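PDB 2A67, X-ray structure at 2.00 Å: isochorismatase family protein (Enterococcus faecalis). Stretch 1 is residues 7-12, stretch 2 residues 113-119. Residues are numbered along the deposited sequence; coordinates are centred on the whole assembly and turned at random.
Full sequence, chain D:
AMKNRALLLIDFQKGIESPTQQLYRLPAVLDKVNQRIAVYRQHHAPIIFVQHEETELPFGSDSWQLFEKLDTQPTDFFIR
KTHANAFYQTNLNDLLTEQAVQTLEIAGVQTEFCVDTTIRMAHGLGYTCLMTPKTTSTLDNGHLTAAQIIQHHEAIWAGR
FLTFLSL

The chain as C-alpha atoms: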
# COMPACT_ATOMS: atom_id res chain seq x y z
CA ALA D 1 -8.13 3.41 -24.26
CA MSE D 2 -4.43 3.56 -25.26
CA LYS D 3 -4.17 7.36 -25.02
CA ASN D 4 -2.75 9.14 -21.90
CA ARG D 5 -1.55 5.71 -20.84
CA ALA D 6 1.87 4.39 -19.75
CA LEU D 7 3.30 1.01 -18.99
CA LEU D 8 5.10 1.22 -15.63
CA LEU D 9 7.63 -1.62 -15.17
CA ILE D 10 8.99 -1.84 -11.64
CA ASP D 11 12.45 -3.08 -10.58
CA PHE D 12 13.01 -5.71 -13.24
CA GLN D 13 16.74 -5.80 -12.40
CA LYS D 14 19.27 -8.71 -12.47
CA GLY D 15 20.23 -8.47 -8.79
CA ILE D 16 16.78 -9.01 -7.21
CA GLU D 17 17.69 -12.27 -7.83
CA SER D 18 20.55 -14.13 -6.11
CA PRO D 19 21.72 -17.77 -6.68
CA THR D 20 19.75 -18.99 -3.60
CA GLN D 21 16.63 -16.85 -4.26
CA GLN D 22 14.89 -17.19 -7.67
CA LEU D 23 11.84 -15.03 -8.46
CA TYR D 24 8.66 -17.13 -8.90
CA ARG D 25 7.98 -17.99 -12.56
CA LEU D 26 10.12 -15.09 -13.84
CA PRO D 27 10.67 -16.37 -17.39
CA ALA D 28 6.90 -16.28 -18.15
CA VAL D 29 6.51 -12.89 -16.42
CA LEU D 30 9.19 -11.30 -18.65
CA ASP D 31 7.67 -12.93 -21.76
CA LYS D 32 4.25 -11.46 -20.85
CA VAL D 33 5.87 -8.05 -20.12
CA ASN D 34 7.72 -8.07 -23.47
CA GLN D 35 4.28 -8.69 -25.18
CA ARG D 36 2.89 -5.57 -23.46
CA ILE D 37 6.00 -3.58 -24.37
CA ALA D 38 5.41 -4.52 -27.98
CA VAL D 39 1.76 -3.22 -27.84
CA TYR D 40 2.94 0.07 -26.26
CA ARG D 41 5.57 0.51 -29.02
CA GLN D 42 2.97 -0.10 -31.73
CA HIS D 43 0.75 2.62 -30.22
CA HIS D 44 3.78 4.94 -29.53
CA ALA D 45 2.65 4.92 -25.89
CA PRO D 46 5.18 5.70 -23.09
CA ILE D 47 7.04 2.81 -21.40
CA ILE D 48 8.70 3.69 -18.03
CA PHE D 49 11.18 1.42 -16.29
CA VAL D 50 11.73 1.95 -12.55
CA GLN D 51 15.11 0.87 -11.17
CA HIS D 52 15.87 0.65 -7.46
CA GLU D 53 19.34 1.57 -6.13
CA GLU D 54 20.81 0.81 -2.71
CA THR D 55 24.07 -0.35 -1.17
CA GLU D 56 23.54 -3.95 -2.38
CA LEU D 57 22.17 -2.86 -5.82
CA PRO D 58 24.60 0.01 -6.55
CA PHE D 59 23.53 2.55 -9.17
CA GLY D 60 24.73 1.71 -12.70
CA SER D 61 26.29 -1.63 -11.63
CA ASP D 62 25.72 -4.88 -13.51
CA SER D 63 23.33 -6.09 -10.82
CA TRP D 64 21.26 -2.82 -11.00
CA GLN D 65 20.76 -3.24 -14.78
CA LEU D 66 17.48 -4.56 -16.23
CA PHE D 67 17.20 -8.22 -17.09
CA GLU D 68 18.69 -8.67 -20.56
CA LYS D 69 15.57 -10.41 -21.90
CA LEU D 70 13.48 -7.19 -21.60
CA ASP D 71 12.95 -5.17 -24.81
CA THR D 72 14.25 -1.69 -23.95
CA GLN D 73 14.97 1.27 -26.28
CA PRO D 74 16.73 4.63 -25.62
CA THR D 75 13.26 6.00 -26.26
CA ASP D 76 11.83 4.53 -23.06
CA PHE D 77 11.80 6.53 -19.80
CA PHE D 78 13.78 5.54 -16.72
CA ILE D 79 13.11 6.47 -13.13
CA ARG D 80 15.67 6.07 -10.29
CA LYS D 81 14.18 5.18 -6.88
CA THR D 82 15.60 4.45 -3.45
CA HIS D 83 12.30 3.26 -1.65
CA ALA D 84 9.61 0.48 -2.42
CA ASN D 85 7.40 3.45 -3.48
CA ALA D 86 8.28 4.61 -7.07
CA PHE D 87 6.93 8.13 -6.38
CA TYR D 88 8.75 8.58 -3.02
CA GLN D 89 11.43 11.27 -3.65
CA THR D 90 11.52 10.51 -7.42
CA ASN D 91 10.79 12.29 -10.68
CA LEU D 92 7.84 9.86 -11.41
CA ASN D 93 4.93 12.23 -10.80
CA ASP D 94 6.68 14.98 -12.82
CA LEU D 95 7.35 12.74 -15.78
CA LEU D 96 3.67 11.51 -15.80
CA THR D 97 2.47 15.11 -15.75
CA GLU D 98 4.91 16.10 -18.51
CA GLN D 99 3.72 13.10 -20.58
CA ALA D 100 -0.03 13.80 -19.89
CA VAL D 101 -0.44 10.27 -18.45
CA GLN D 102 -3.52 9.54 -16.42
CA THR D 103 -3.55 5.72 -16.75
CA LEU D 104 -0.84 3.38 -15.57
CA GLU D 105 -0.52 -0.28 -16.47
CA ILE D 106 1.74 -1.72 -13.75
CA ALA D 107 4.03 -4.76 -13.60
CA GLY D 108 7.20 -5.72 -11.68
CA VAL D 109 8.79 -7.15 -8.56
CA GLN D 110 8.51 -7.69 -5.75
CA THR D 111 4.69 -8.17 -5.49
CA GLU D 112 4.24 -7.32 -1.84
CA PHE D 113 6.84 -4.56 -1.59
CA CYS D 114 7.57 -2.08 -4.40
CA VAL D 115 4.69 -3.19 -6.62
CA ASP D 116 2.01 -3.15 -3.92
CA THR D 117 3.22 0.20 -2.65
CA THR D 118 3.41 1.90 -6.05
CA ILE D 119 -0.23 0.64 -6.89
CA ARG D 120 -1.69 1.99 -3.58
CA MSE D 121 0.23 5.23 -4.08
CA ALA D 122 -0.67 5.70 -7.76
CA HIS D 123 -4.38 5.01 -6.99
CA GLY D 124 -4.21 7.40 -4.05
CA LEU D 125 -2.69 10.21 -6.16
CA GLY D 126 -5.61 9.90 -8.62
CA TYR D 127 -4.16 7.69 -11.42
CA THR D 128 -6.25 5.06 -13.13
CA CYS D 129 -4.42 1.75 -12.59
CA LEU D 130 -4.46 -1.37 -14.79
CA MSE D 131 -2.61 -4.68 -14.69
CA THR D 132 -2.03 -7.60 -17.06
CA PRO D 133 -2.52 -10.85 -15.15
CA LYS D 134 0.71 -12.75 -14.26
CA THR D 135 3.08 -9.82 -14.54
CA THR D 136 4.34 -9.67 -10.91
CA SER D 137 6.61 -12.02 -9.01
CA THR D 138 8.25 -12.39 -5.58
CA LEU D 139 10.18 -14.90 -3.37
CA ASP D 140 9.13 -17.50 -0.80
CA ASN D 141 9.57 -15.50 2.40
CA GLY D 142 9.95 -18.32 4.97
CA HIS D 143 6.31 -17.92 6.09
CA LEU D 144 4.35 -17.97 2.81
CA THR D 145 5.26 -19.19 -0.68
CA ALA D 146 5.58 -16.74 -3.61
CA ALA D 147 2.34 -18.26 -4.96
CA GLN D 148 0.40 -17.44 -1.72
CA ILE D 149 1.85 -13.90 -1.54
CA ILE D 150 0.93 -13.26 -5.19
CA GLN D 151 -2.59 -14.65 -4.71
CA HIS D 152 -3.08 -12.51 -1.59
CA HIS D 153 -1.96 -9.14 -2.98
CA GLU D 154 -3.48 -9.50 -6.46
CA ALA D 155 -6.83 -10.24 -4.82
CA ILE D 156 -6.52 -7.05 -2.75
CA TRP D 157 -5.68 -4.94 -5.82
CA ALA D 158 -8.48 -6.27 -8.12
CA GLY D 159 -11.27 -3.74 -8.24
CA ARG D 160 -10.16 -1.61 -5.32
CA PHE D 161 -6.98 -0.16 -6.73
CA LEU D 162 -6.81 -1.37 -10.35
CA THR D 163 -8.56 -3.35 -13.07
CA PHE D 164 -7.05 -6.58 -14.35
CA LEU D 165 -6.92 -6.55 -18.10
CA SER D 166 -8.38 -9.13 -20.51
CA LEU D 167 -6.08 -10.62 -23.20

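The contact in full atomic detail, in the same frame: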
# COMPACT_ATOMS: atom_id res chain seq x y z
N LEU D 7 2.93 2.27 -19.57
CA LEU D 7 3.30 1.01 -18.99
C LEU D 7 4.44 1.30 -17.96
O LEU D 7 5.50 1.84 -18.31
CB LEU D 7 3.84 0.11 -20.07
CG LEU D 7 4.14 -1.36 -19.77
CD1 LEU D 7 2.85 -2.12 -19.32
CD2 LEU D 7 4.73 -2.02 -21.01
N LEU D 8 4.19 0.93 -16.69
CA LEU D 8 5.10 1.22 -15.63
C LEU D 8 5.69 -0.11 -15.12
O LEU D 8 4.97 -0.93 -14.52
CB LEU D 8 4.39 2.00 -14.52
CG LEU D 8 5.27 2.46 -13.31
CD1 LEU D 8 6.31 3.48 -13.83
CD2 LEU D 8 4.35 3.06 -12.24
N LEU D 9 7.00 -0.31 -15.35
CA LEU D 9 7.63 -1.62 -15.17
C LEU D 9 8.65 -1.53 -14.03
O LEU D 9 9.69 -0.91 -14.20
CB LEU D 9 8.31 -2.09 -16.47
CG LEU D 9 7.37 -2.22 -17.71
CD1 LEU D 9 8.16 -2.63 -18.90
CD2 LEU D 9 6.25 -3.21 -17.43
N ILE D 10 8.33 -2.15 -12.90
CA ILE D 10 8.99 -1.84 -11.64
C ILE D 10 10.08 -2.87 -11.27
O ILE D 10 9.84 -4.08 -11.09
CB ILE D 10 7.97 -1.66 -10.48
CG1 ILE D 10 6.97 -0.54 -10.79
CG2 ILE D 10 8.75 -1.42 -9.10
CD1 ILE D 10 5.72 -0.63 -9.92
N ASP D 11 11.30 -2.36 -11.17
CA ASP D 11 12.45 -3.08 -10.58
C ASP D 11 12.73 -4.43 -11.20
O ASP D 11 13.05 -5.38 -10.48
CB ASP D 11 12.27 -3.27 -9.05
CG ASP D 11 12.29 -1.97 -8.25
OD1 ASP D 11 12.50 -0.87 -8.79
OD2 ASP D 11 12.09 -2.02 -7.02
N PHE D 12 12.62 -4.52 -12.51
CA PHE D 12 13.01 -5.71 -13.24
C PHE D 12 14.52 -5.73 -13.48
O PHE D 12 14.98 -5.65 -14.64
CB PHE D 12 12.30 -5.76 -14.59
CG PHE D 12 10.89 -6.23 -14.52
CD1 PHE D 12 10.58 -7.47 -13.94
CD2 PHE D 12 9.87 -5.47 -15.08
CE1 PHE D 12 9.23 -7.93 -13.93
CE2 PHE D 12 8.52 -5.92 -15.07
CZ PHE D 12 8.22 -7.14 -14.51
N PHE D 113 6.07 -5.72 -2.01
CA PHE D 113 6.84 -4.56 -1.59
C PHE D 113 6.64 -3.41 -2.57
O PHE D 113 5.64 -2.74 -2.48
CB PHE D 113 8.32 -4.93 -1.39
CG PHE D 113 8.55 -5.95 -0.30
CD1 PHE D 113 8.30 -5.62 1.03
CD2 PHE D 113 9.01 -7.22 -0.61
CE1 PHE D 113 8.53 -6.59 2.11
CE2 PHE D 113 9.25 -8.17 0.45
CZ PHE D 113 9.00 -7.84 1.81
N CYS D 114 7.55 -3.23 -3.52
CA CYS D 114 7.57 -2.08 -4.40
C CYS D 114 6.35 -2.01 -5.32
O CYS D 114 5.92 -0.90 -5.67
CB CYS D 114 8.79 -2.11 -5.32
SG CYS D 114 10.40 -2.52 -4.51
N VAL D 115 5.84 -3.16 -5.72
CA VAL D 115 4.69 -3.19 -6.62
C VAL D 115 3.43 -2.78 -5.85
O VAL D 115 2.71 -1.84 -6.26
CB VAL D 115 4.52 -4.61 -7.33
CG1 VAL D 115 3.35 -4.61 -8.30
CG2 VAL D 115 5.79 -4.97 -8.13
N ASP D 116 3.15 -3.49 -4.74
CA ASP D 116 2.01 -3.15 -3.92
C ASP D 116 2.00 -1.69 -3.52
O ASP D 116 0.99 -0.99 -3.65
CB ASP D 116 1.95 -4.07 -2.69
CG ASP D 116 0.75 -3.84 -1.85
OD1 ASP D 116 0.69 -2.75 -1.26
OD2 ASP D 116 -0.16 -4.71 -1.74
N THR D 117 3.16 -1.18 -3.08
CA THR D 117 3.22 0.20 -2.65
C THR D 117 2.94 1.17 -3.78
O THR D 117 2.21 2.12 -3.60
CB THR D 117 4.63 0.54 -2.02
OG1 THR D 117 4.99 -0.54 -1.12
CG2 THR D 117 4.54 1.85 -1.21
N THR D 118 3.57 0.97 -4.92
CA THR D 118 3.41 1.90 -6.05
C THR D 118 1.89 1.92 -6.57
O THR D 118 1.39 2.97 -6.95
CB THR D 118 4.40 1.50 -7.15
OG1 THR D 118 5.74 1.52 -6.57
CG2 THR D 118 4.32 2.48 -8.38
N ILE D 119 1.22 0.79 -6.49
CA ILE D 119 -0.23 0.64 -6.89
C ILE D 119 -1.12 1.44 -5.93
O ILE D 119 -1.88 2.29 -6.37
CB ILE D 119 -0.64 -0.84 -6.91
CG1 ILE D 119 -0.01 -1.53 -8.14
CG2 ILE D 119 -2.22 -0.99 -6.92
CD1 ILE D 119 -0.16 -3.07 -8.03

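Residues 7-10 form the end of a strand, and residues 113-119 belong to a helix that packs against one of its faces. The strand and helix run in roughly opposite directions, with 146° between their N-to-C axes and a closest approach of 9.6 Å between those axes. The contact is small, burying 233 Å² over both sides. It is mainly a packing of side chains.

The strand alternates its side chains. Leu8 and Ile10 point toward the helix, while Leu7 and Leu9 are out of its reach. Asp11, just past the strand, also points toward the helix.

Phe113 makes no contact with stretch 1. Its part here is played by its carbonyl, which accepts hydrogen bonds from Thr117.

Cys114 points toward stretch 1 and meets two residues. Its CB lies 3.8 Å from Ile10 CG2, an apolar contact. Its SG lies 3.1 Å from Asp11 OD2, the closest approach between the stretches. The geometry does not settle whether this pair is hydrogen bonded. Asp11 OD2 also has a hydrogen bond elsewhere in the structure, so this buried atom is satisfied. The short cysteine side chain makes both contacts, CB against the isoleucine and SG close to the aspartate. Asp11 has positive phi and psi, 55° and 41°, and a chi1 of -66° (m).

Val115 is set sideways to the strand. Ile10 CD1 comes within 4.3 Å of Val115 CA, so the isoleucine reaches the helix backbone itself. These two residues also have the nearest CA atoms across the contact, 6.7 Å apart. The valine is buried, and its apolar side chain is suited to that setting.

Asp116 points away from the strand and makes no contact with it. Both of its carboxylate oxygens are hydrogen bonded to a residue flanking one of the stretches. Thr117 is also out of reach. Its OG1 donates to Phe113 O at 2.7 Å, which satisfies a buried hydroxyl within the helix.

Thr118 points toward the strand and touches two of its residues. Ile10 CD1 lies 3.7 Å from Thr118 CB, and Leu8 CD2 lies 3.9 Å from Thr118 CG2. With chi1 at -57° (m), the hydroxyl turns back along the helix, where Thr118 OG1 donates to Cys114 O at 2.6 Å. The methyl meets both strand side chains, since Thr118 CG2 is also 3.7 Å from Ile10 CD1. Threonine fits here because it offers a carbon surface to the strand while its polar group is satisfied by the backbone one turn earlier.

Ile119 is sideways and makes no contact within 4.5 Å. Its N donates to Val115 O at 3.0 Å, continuing the helical backbone pattern.

Ile10 is therefore the centre of the contact. It has the largest covered area, 75 Å², and touches Cys114, Val115 and Thr118. Its chi angles of -59° (m) and 161° (t) accompany a side chain whose CG2 meets Cys114 and whose CD1 extends to Val115 and Thr118.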